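Local atomic coordinates of glucokinase (Enterococcus faecalis, PDB entry 2QM1), a protein that probably phosphorylates glucose with ATP, as a glucokinase of the actin-like ATPase fold, and binds magnesium and zinc ions. Residues 7-12 and 69-74; 48-53 and 102-107; 77-82 and 112-117; 83-88 and 95-100. All coordinates share one frame; numbering follows the deposited sequence.

Overall arrangement
All four contacts belong to the lobe built on the first five-stranded mixed sheet, whose 3-2-1-4-5 strand order is that of the actin-like ATPase fold. Interaction 1 joins the central strand 7-13 to its parallel neighbour 68-75. Interaction 2, its centre about 12 Å away, packs the helices 46-60 and 100-108 that cover one face of the sheet; along the chain its segments alternate with those of interaction 1. Interaction 3 sets the hairpin 78-80/85-87 against edge strand 112-116, at the magnesium site. Interaction 4, centred about 9 Å from interaction 3 and nested within its loop, ties the hairpin to the chain entering helix 100-108. Together they connect the sheet core to a metal-binding edge.

Interaction 1. Residues 7-12 and 69-74; sequences KIIGID and VGIGMG
Main-chain hydrogen bonds carry most of this pairing of parallel strands, whose axes approach to 4.7 Å and diverge by 16°. Five bonds pass in alternating direction, each donor nitrogen lying nearly on the C=O axis of its acceptor. At one end Val-69 N gives to Lys-7 O at 2.7 Å; at the other Gly-74 N gives to Ile-11 O at 2.9 Å. Between them Ile-9 uses both its N and its O, and Ile-11 N reaches Gly-72 O through the most bent bond of the set, 144°. Weaker CA-H...O contacts fill the gaps, such as Gly-10 CA to Gly-72 O at 3.3 Å.

Apolar packing gathers on the face bearing Ile-9, Ile-11, Ile-71 and Met-73, the last a selenomethionine. Ile-9 and Ile-71 lie side by side, CB to CG1 3.9 Å. Ile-11 crosses Ile-71 and Met-73 obliquely: its CD1 presses on Ile-71 CG2 at a tight 3.3 Å, while its CB meets Met-73 CG at 3.8 Å. Beta-branched isoleucine suits such extended backbone. Gly-10, Gly-72 and Gly-74 keep the other face low, and Gly-70, almost fully extended, has backbone angles that come easily to glycine.

Strands 17-24 and 112-116 flank the pair in the sheet, and helix 46-60 covers the isoleucine face, Ile-50 touching both Ile-11 and Met-73.

Interaction 2. Residues 48-53 and 102-107; sequences PSIIES and EQIESA
The two helical segments run roughly alongside each other, their axes 10.1 Å apart at closest approach and inclined by 27°, with the CA atoms of Ile-51 and Ile-104 nearest across the gap. Ile-51 carries the contact. Its CG1 is anti to the carbonyl carbon (chi1 -68°), and the extended second torsion sends CD1 straight at the facing helix. There CD1 meets Ala-107 CB at 3.4 Å, tighter than an ordinary van der Waals contact. The CG2 branch of Ile-51 closes on the same methyl from another direction at 3.8 Å, so that the small alanine is held in the fork of the isoleucine. A single methyl suits this position, where the larger side chain reaches across from the partner.

Helix 100-108 is the helix of a beta-alpha-beta crossover between the adjacent parallel strands 68-75 and 112-116, whose connection also carries the hairpin 78-80/85-87; helix 46-60 lies beside it on the same face. Deeper in, toward that sheet, Ile-104 crosses Ile-51 obliquely, CG1 to CG1 4.2 Å. Its CD1 comes equally near Ile-50 CG2, and both Ile-50 and Ile-104 rest on Met-73 of strand 68-75. These buried places call for purely apolar groups. Polar groups turned from the facing segment find other partners: Ser-53 OG bonds to Trp-33 NE1 and Glu-105 OE2 to Phe-112 N. The backbone O of Ala-107 accepts a hydrogen bond from Arg-55 NH2 of helix 46-60.

Interaction 3. Residues 77-82 and 112-117; sequences GSVDIE and FALDND
A beta hairpin, strands 78-80 and 85-87, lies across the edge strand 112-116 of the actin-like sheet where that strand runs into the magnesium site. The directions of 78-80 and 112-116 differ by 143°, and their axes come within 5.9 Å. Here side chains, and not a shared set of strand bonds, make the join.

The tight part centres on buried Val-79. Its CG1, anti to the backbone N, meets Leu-114 CD2 at 3.5 Å. Leu-114 holds CG in the crowded position between N and the carbonyl carbon (chi1 83°), from which CD2 reaches the valine. The CG2 branch of Val-79 lies on the backbone instead, 3.7 Å from Asn-116 N. The forked valine thus puts one methyl on a side chain and the other on the main chain. Gly-77, whose phi of 93° suits a residue without a side chain, brings its O to 3.8 Å from Asn-116 CB.

At the other end the contact opens to solvent. Ile-81 is exposed, and its tip, CD1, touches Asp-115 OD2 at 3.3 Å. A water bridges Ile-81 O and Leu-114 N, with a long, weak bond to the latter.

Asn-116, at the N-cap position of helix 117-128, binds magnesium together with Asn-119 and Gly-148. Asp-115 stands behind this first shell. Its OD2 bonds to His-158 NE2, which helps orient the carboxylate and probably stabilises its charge. Its OD1 helps place two ligands, accepting from Asn-119 ND2 and, on its anti lone pair, from Asn-116 N at 2.6 Å.

Interaction 4. Residues 83-88 and 95-100; sequences KGTVVG and TTVQPV
Gln-98 O is the best-held polar atom here, gripped by one clear hydrogen bond, one weak one and a CA-H...O contact. Val-86 N gives the clear bond, 3.0 Å long and lying in the carbonyl plane; Val-100 N adds the weak one, which closes an inverse gamma turn centred on Pro-99, and Thr-85 CA approaches to 3.3 Å. Gln-98 N returns a nearly straight bond to Val-86 O (3.1 Å, 171°), so the two residues form a single antiparallel hydrogen-bonded pair. The glutamine side chain folds back, bent at chi2, and NE2 holds Thr-96 O at 2.9 Å from above the carbonyl plane.

Valines flank the pair. Val-97 straddles Thr-85 and Val-87: its CG1 is squeezed against Thr-85 CG2 at 3.4 Å, and its CG2 meets Val-87 CG2 at 3.9 Å, on the exposed side. Val-86 CG2 crosses to Val-100 CG2 at 3.7 Å on the buried side, where Leu-114 and Trp-94 cover both. Gly-84, whose positive phi suits glycine, forms a G1 beta bulge with Thr-85 opposite Asp-80.

One reciprocal backbone pair and a few methyl contacts thus make the join; Pro-99, at the N-cap position of helix 100-108, lacks an N-H to donate a further backbone bond.

Interaction 1. Residues 7-12 and 69-74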
# COMPACT_ATOMS: atom_id res chain seq x y z
N LYS B 7 25.00 -2.72 -22.84
CA LYS B 7 25.01 -1.65 -21.85
C LYS B 7 23.62 -1.03 -21.70
O LYS B 7 22.79 -1.08 -22.62
CB LYS B 7 26.03 -0.57 -22.23
CG LYS B 7 27.52 -1.06 -22.39
CD LYS B 7 28.39 0.05 -22.97
CE LYS B 7 29.89 -0.37 -23.18
NZ LYS B 7 29.98 -1.50 -24.17
N ILE B 8 23.36 -0.51 -20.51
CA ILE B 8 22.13 0.24 -20.24
C ILE B 8 22.60 1.57 -19.63
O ILE B 8 23.69 1.64 -19.04
CB ILE B 8 21.14 -0.54 -19.31
CG1 ILE B 8 21.84 -0.89 -18.00
CG2 ILE B 8 20.67 -1.84 -19.98
CD1 ILE B 8 21.12 -1.89 -17.21
N ILE B 9 21.83 2.62 -19.88
CA ILE B 9 22.11 3.95 -19.35
C ILE B 9 21.05 4.27 -18.29
O ILE B 9 19.84 4.10 -18.51
CB ILE B 9 22.11 5.03 -20.48
CG1 ILE B 9 23.27 4.80 -21.45
CG2 ILE B 9 22.17 6.49 -19.84
CD1 ILE B 9 23.15 5.52 -22.82
N GLY B 10 21.49 4.75 -17.13
CA GLY B 10 20.54 5.31 -16.14
C GLY B 10 20.73 6.81 -15.95
O GLY B 10 21.84 7.29 -15.98
N ILE B 11 19.63 7.53 -15.79
CA ILE B 11 19.66 8.97 -15.57
C ILE B 11 18.95 9.23 -14.26
O ILE B 11 17.82 8.76 -14.04
CB ILE B 11 18.97 9.76 -16.70
CG1 ILE B 11 19.67 9.46 -18.04
CG2 ILE B 11 18.94 11.30 -16.34
CD1 ILE B 11 18.75 9.54 -19.35
N ASP B 12 19.62 10.00 -13.41
CA ASP B 12 19.07 10.44 -12.15
C ASP B 12 18.92 11.99 -12.18
O ASP B 12 19.84 12.74 -11.87
CB ASP B 12 19.94 9.89 -11.01
CG ASP B 12 19.49 10.33 -9.65
OD1 ASP B 12 18.50 11.08 -9.59
OD2 ASP B 12 20.14 9.94 -8.64
N VAL B 69 21.12 -1.25 -24.71
CA VAL B 69 19.84 -1.99 -24.72
C VAL B 69 18.69 -0.99 -24.50
O VAL B 69 17.61 -1.05 -25.15
CB VAL B 69 19.83 -3.11 -23.64
CG1 VAL B 69 18.40 -3.66 -23.39
CG2 VAL B 69 20.83 -4.21 -24.00
N GLY B 70 18.96 -0.04 -23.63
CA GLY B 70 18.14 1.17 -23.55
C GLY B 70 18.53 2.16 -22.47
O GLY B 70 19.57 2.03 -21.81
N ILE B 71 17.65 3.13 -22.24
CA ILE B 71 17.90 4.23 -21.24
C ILE B 71 16.74 4.23 -20.26
O ILE B 71 15.56 4.27 -20.68
CB ILE B 71 17.92 5.63 -21.95
CG1 ILE B 71 19.09 5.74 -22.91
CG2 ILE B 71 18.08 6.79 -20.97
CD1 ILE B 71 18.83 6.73 -24.06
N GLY B 72 17.05 4.23 -18.98
CA GLY B 72 16.05 4.48 -17.95
C GLY B 72 16.30 5.80 -17.24
O GLY B 72 17.44 6.18 -17.00
N MSE B 73 15.23 6.51 -16.89
CA MSE B 73 15.37 7.81 -16.18
C MSE B 73 14.45 7.95 -14.97
O MSE B 73 13.30 7.60 -15.05
CB MSE B 73 15.14 8.97 -17.18
CG MSE B 73 15.27 10.38 -16.54
SE MSE B 73 15.07 11.67 -17.98
CE MSE B 73 14.04 13.01 -17.01
N GLY B 74 14.97 8.44 -13.85
CA GLY B 74 14.17 8.89 -12.75
C GLY B 74 14.04 10.41 -12.76
O GLY B 74 14.99 11.11 -13.06

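Interaction 2. Residues 48-53 and 102-107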
# COMPACT_ATOMS: atom_id res chain seq x y z
N PRO B 48 16.81 18.88 -23.40
CA PRO B 48 17.93 19.01 -24.37
C PRO B 48 19.34 18.82 -23.74
O PRO B 48 20.24 18.31 -24.41
CB PRO B 48 17.76 20.44 -24.88
CG PRO B 48 16.23 20.71 -24.69
CD PRO B 48 15.97 20.09 -23.38
N SER B 49 19.54 19.27 -22.50
CA SER B 49 20.83 19.09 -21.87
C SER B 49 21.16 17.59 -21.64
O SER B 49 22.32 17.18 -21.70
CB SER B 49 20.94 19.89 -20.57
OG SER B 49 20.17 19.29 -19.57
N ILE B 50 20.12 16.78 -21.41
CA ILE B 50 20.29 15.37 -21.14
C ILE B 50 20.63 14.70 -22.46
O ILE B 50 21.55 13.88 -22.51
CB ILE B 50 18.98 14.78 -20.51
CG1 ILE B 50 18.73 15.38 -19.09
CG2 ILE B 50 18.99 13.27 -20.53
CD1 ILE B 50 17.36 14.87 -18.41
N ILE B 51 19.89 15.05 -23.51
CA ILE B 51 20.16 14.55 -24.86
C ILE B 51 21.59 14.86 -25.29
O ILE B 51 22.34 13.97 -25.74
CB ILE B 51 19.17 15.17 -25.84
CG1 ILE B 51 17.73 14.64 -25.56
CG2 ILE B 51 19.68 14.99 -27.30
CD1 ILE B 51 16.62 15.39 -26.36
N GLU B 52 21.97 16.14 -25.16
CA GLU B 52 23.33 16.59 -25.42
C GLU B 52 24.41 15.88 -24.63
O GLU B 52 25.44 15.57 -25.19
CB GLU B 52 23.47 18.10 -25.24
CG GLU B 52 24.85 18.65 -25.54
CD GLU B 52 25.44 18.18 -26.88
OE1 GLU B 52 26.67 18.01 -26.93
OE2 GLU B 52 24.70 18.00 -27.88
N SER B 53 24.19 15.69 -23.32
CA SER B 53 25.21 15.06 -22.48
C SER B 53 25.45 13.59 -22.92
O SER B 53 26.57 13.11 -22.94
CB SER B 53 24.80 15.15 -21.02
OG SER B 53 25.72 14.48 -20.17
N GLU B 102 8.90 10.97 -25.37
CA GLU B 102 8.86 11.31 -26.78
C GLU B 102 10.13 12.06 -27.23
O GLU B 102 10.73 11.71 -28.23
CB GLU B 102 7.64 12.15 -27.05
CG GLU B 102 7.08 12.03 -28.44
CD GLU B 102 5.69 12.63 -28.47
OE1 GLU B 102 5.61 13.88 -28.54
OE2 GLU B 102 4.69 11.86 -28.38
N GLN B 103 10.53 13.08 -26.47
CA GLN B 103 11.65 13.93 -26.87
C GLN B 103 12.95 13.14 -26.89
O GLN B 103 13.70 13.17 -27.87
CB GLN B 103 11.72 15.18 -25.99
CG GLN B 103 10.35 15.97 -25.97
CD GLN B 103 10.24 17.13 -24.97
OE1 GLN B 103 9.50 18.12 -25.22
NE2 GLN B 103 10.92 17.01 -23.85
N ILE B 104 13.19 12.37 -25.84
CA ILE B 104 14.47 11.67 -25.74
C ILE B 104 14.56 10.51 -26.69
O ILE B 104 15.58 10.29 -27.35
CB ILE B 104 14.74 11.25 -24.26
CG1 ILE B 104 14.82 12.52 -23.43
CG2 ILE B 104 16.03 10.37 -24.13
CD1 ILE B 104 15.20 12.32 -22.03
N GLU B 105 13.49 9.73 -26.77
CA GLU B 105 13.52 8.57 -27.62
C GLU B 105 13.74 9.07 -29.03
O GLU B 105 14.57 8.53 -29.79
CB GLU B 105 12.21 7.77 -27.51
CG GLU B 105 12.46 6.30 -27.50
CD GLU B 105 11.23 5.50 -27.19
OE1 GLU B 105 10.15 5.81 -27.75
OE2 GLU B 105 11.36 4.55 -26.41
N SER B 106 13.01 10.13 -29.37
CA SER B 106 13.14 10.72 -30.72
C SER B 106 14.57 11.17 -31.06
O SER B 106 15.14 10.81 -32.10
CB SER B 106 12.18 11.87 -30.89
OG SER B 106 12.18 12.27 -32.26
N ALA B 107 15.15 11.95 -30.15
CA ALA B 107 16.48 12.51 -30.33
C ALA B 107 17.59 11.46 -30.36
O ALA B 107 18.59 11.63 -31.04
CB ALA B 107 16.77 13.51 -29.22

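Interaction 3. Residues 77-82 and 112-117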
# COMPACT_ATOMS: atom_id res chain seq x y z
N GLY B 77 8.49 14.53 -9.69
CA GLY B 77 7.08 14.63 -10.11
C GLY B 77 6.41 13.30 -10.37
O GLY B 77 6.95 12.25 -10.07
N SER B 78 5.22 13.33 -10.98
CA SER B 78 4.53 12.07 -11.18
C SER B 78 4.51 11.65 -12.67
O SER B 78 4.45 12.46 -13.58
CB SER B 78 3.17 12.07 -10.49
OG SER B 78 2.12 12.13 -11.40
N VAL B 79 4.64 10.35 -12.89
CA VAL B 79 4.90 9.87 -14.23
C VAL B 79 3.78 8.97 -14.68
O VAL B 79 3.43 8.03 -13.99
CB VAL B 79 6.31 9.14 -14.30
CG1 VAL B 79 6.54 8.49 -15.69
CG2 VAL B 79 7.46 10.13 -13.98
N ASP B 80 3.24 9.24 -15.87
CA ASP B 80 2.34 8.33 -16.55
C ASP B 80 3.28 7.46 -17.41
O ASP B 80 3.91 7.95 -18.35
CB ASP B 80 1.34 9.09 -17.43
CG ASP B 80 0.24 8.20 -17.96
OD1 ASP B 80 0.52 7.02 -18.23
OD2 ASP B 80 -0.92 8.67 -18.08
N ILE B 81 3.39 6.20 -17.00
CA ILE B 81 4.23 5.20 -17.59
C ILE B 81 3.82 4.92 -19.03
O ILE B 81 4.67 4.93 -19.91
CB ILE B 81 4.19 3.88 -16.73
CG1 ILE B 81 4.62 4.17 -15.28
CG2 ILE B 81 4.94 2.74 -17.40
CD1 ILE B 81 6.08 4.58 -15.12
N GLU B 82 2.54 4.68 -19.27
CA GLU B 82 2.04 4.44 -20.62
C GLU B 82 2.36 5.64 -21.52
O GLU B 82 2.86 5.47 -22.61
CB GLU B 82 0.53 4.12 -20.62
CG GLU B 82 0.10 3.34 -21.89
CD GLU B 82 -1.24 3.76 -22.47
OE1 GLU B 82 -1.34 4.90 -23.02
OE2 GLU B 82 -2.19 2.94 -22.42
N PHE B 112 13.59 4.14 -24.45
CA PHE B 112 13.61 5.00 -23.26
C PHE B 112 12.44 4.66 -22.34
O PHE B 112 11.33 4.43 -22.82
CB PHE B 112 13.56 6.49 -23.70
CG PHE B 112 13.52 7.46 -22.57
CD1 PHE B 112 12.31 7.92 -22.09
CD2 PHE B 112 14.69 7.84 -21.93
CE1 PHE B 112 12.27 8.80 -21.04
CE2 PHE B 112 14.65 8.74 -20.88
CZ PHE B 112 13.44 9.22 -20.44
N ALA B 113 12.68 4.65 -21.02
CA ALA B 113 11.64 4.48 -20.05
C ALA B 113 11.91 5.45 -18.91
O ALA B 113 13.04 5.83 -18.65
CB ALA B 113 11.60 3.03 -19.52
N LEU B 114 10.86 5.92 -18.26
CA LEU B 114 11.13 6.80 -17.14
C LEU B 114 10.18 6.53 -16.02
O LEU B 114 9.11 5.95 -16.20
CB LEU B 114 11.08 8.30 -17.55
CG LEU B 114 9.73 9.01 -17.62
CD1 LEU B 114 9.90 10.40 -18.16
CD2 LEU B 114 8.70 8.23 -18.44
N ASP B 115 10.58 6.98 -14.84
CA ASP B 115 9.76 6.77 -13.65
C ASP B 115 10.04 7.86 -12.64
O ASP B 115 10.90 8.68 -12.84
CB ASP B 115 9.86 5.32 -13.08
CG ASP B 115 8.54 4.85 -12.41
OD1 ASP B 115 7.87 5.63 -11.64
OD2 ASP B 115 8.16 3.69 -12.70
N ASN B 116 9.25 7.89 -11.60
CA ASN B 116 9.47 8.85 -10.51
C ASN B 116 10.83 8.58 -9.84
O ASN B 116 11.28 7.45 -9.79
CB ASN B 116 8.34 8.74 -9.52
CG ASN B 116 8.66 9.37 -8.23
OD1 ASN B 116 8.54 10.59 -8.10
ND2 ASN B 116 9.15 8.60 -7.31
N ASP B 117 11.45 9.62 -9.28
CA ASP B 117 12.82 9.51 -8.79
C ASP B 117 13.01 8.58 -7.59
O ASP B 117 13.92 7.77 -7.60
CB ASP B 117 13.45 10.89 -8.56
CG ASP B 117 12.68 11.76 -7.54
OD1 ASP B 117 11.55 11.40 -7.15
OD2 ASP B 117 13.21 12.84 -7.17
O HOH W 1 7.93 5.41 -19.82

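Interaction 4. Residues 83-88 and 95-100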
# COMPACT_ATOMS: atom_id res chain seq x y z
N LYS B 83 2.08 6.85 -21.02
CA LYS B 83 2.31 8.09 -21.78
C LYS B 83 3.78 8.51 -21.94
O LYS B 83 4.09 9.21 -22.91
CB LYS B 83 1.49 9.25 -21.16
CG LYS B 83 0.33 9.75 -21.99
CD LYS B 83 -0.48 8.59 -22.58
CE LYS B 83 -1.87 8.50 -21.99
NZ LYS B 83 -2.81 9.12 -22.94
N GLY B 84 4.65 8.11 -21.00
CA GLY B 84 6.03 8.63 -20.93
C GLY B 84 6.10 10.14 -20.63
O GLY B 84 6.91 10.88 -21.20
N THR B 85 5.25 10.56 -19.72
CA THR B 85 4.86 11.94 -19.56
C THR B 85 5.14 12.26 -18.06
O THR B 85 5.03 11.36 -17.22
CB THR B 85 3.37 11.95 -19.97
OG1 THR B 85 3.17 12.63 -21.24
CG2 THR B 85 2.53 12.46 -18.94
N VAL B 86 5.54 13.49 -17.74
CA VAL B 86 5.83 13.90 -16.37
C VAL B 86 4.96 15.11 -15.98
O VAL B 86 5.00 16.17 -16.66
CB VAL B 86 7.35 14.32 -16.20
CG1 VAL B 86 7.66 14.63 -14.71
CG2 VAL B 86 8.28 13.26 -16.75
N VAL B 87 4.18 14.95 -14.91
CA VAL B 87 3.38 16.04 -14.36
C VAL B 87 3.81 16.33 -12.88
O VAL B 87 4.16 15.42 -12.15
CB VAL B 87 1.85 15.71 -14.51
CG1 VAL B 87 1.32 14.84 -13.35
CG2 VAL B 87 1.02 16.95 -14.71
N GLY B 88 3.83 17.60 -12.48
CA GLY B 88 3.98 17.92 -11.05
C GLY B 88 5.41 18.15 -10.59
O GLY B 88 5.70 18.05 -9.38
N THR B 95 5.59 23.50 -15.56
CA THR B 95 4.23 23.74 -15.06
C THR B 95 3.19 23.06 -15.95
O THR B 95 1.99 23.03 -15.67
CB THR B 95 3.96 25.24 -14.94
OG1 THR B 95 4.23 25.87 -16.20
CG2 THR B 95 4.85 25.84 -13.85
N THR B 96 3.69 22.46 -17.00
CA THR B 96 2.86 21.89 -18.03
C THR B 96 3.36 20.44 -18.19
O THR B 96 4.52 20.18 -17.87
CB THR B 96 3.11 22.81 -19.24
OG1 THR B 96 2.06 23.80 -19.37
CG2 THR B 96 3.41 22.10 -20.49
N VAL B 97 2.51 19.52 -18.64
CA VAL B 97 2.89 18.10 -18.85
C VAL B 97 4.06 18.00 -19.87
O VAL B 97 3.97 18.56 -20.98
CB VAL B 97 1.71 17.26 -19.39
CG1 VAL B 97 2.04 15.80 -19.41
CG2 VAL B 97 0.44 17.47 -18.57
N GLN B 98 5.13 17.30 -19.51
CA GLN B 98 6.30 17.16 -20.36
C GLN B 98 6.36 15.79 -21.06
O GLN B 98 6.29 14.74 -20.39
CB GLN B 98 7.58 17.43 -19.57
CG GLN B 98 7.67 18.85 -18.94
CD GLN B 98 7.61 19.96 -19.98
OE1 GLN B 98 8.51 20.09 -20.83
NE2 GLN B 98 6.56 20.77 -19.89
N PRO B 99 6.46 15.80 -22.41
CA PRO B 99 6.53 14.59 -23.24
C PRO B 99 7.97 14.07 -23.28
O PRO B 99 8.53 13.90 -24.35
CB PRO B 99 6.11 15.09 -24.63
CG PRO B 99 6.57 16.50 -24.66
CD PRO B 99 6.48 17.03 -23.23
N VAL B 100 8.52 13.77 -22.10
CA VAL B 100 9.94 13.50 -21.96
C VAL B 100 10.34 12.27 -22.76
O VAL B 100 11.35 12.27 -23.41
CB VAL B 100 10.32 13.26 -20.47
CG1 VAL B 100 11.75 12.75 -20.35
CG2 VAL B 100 10.18 14.56 -19.63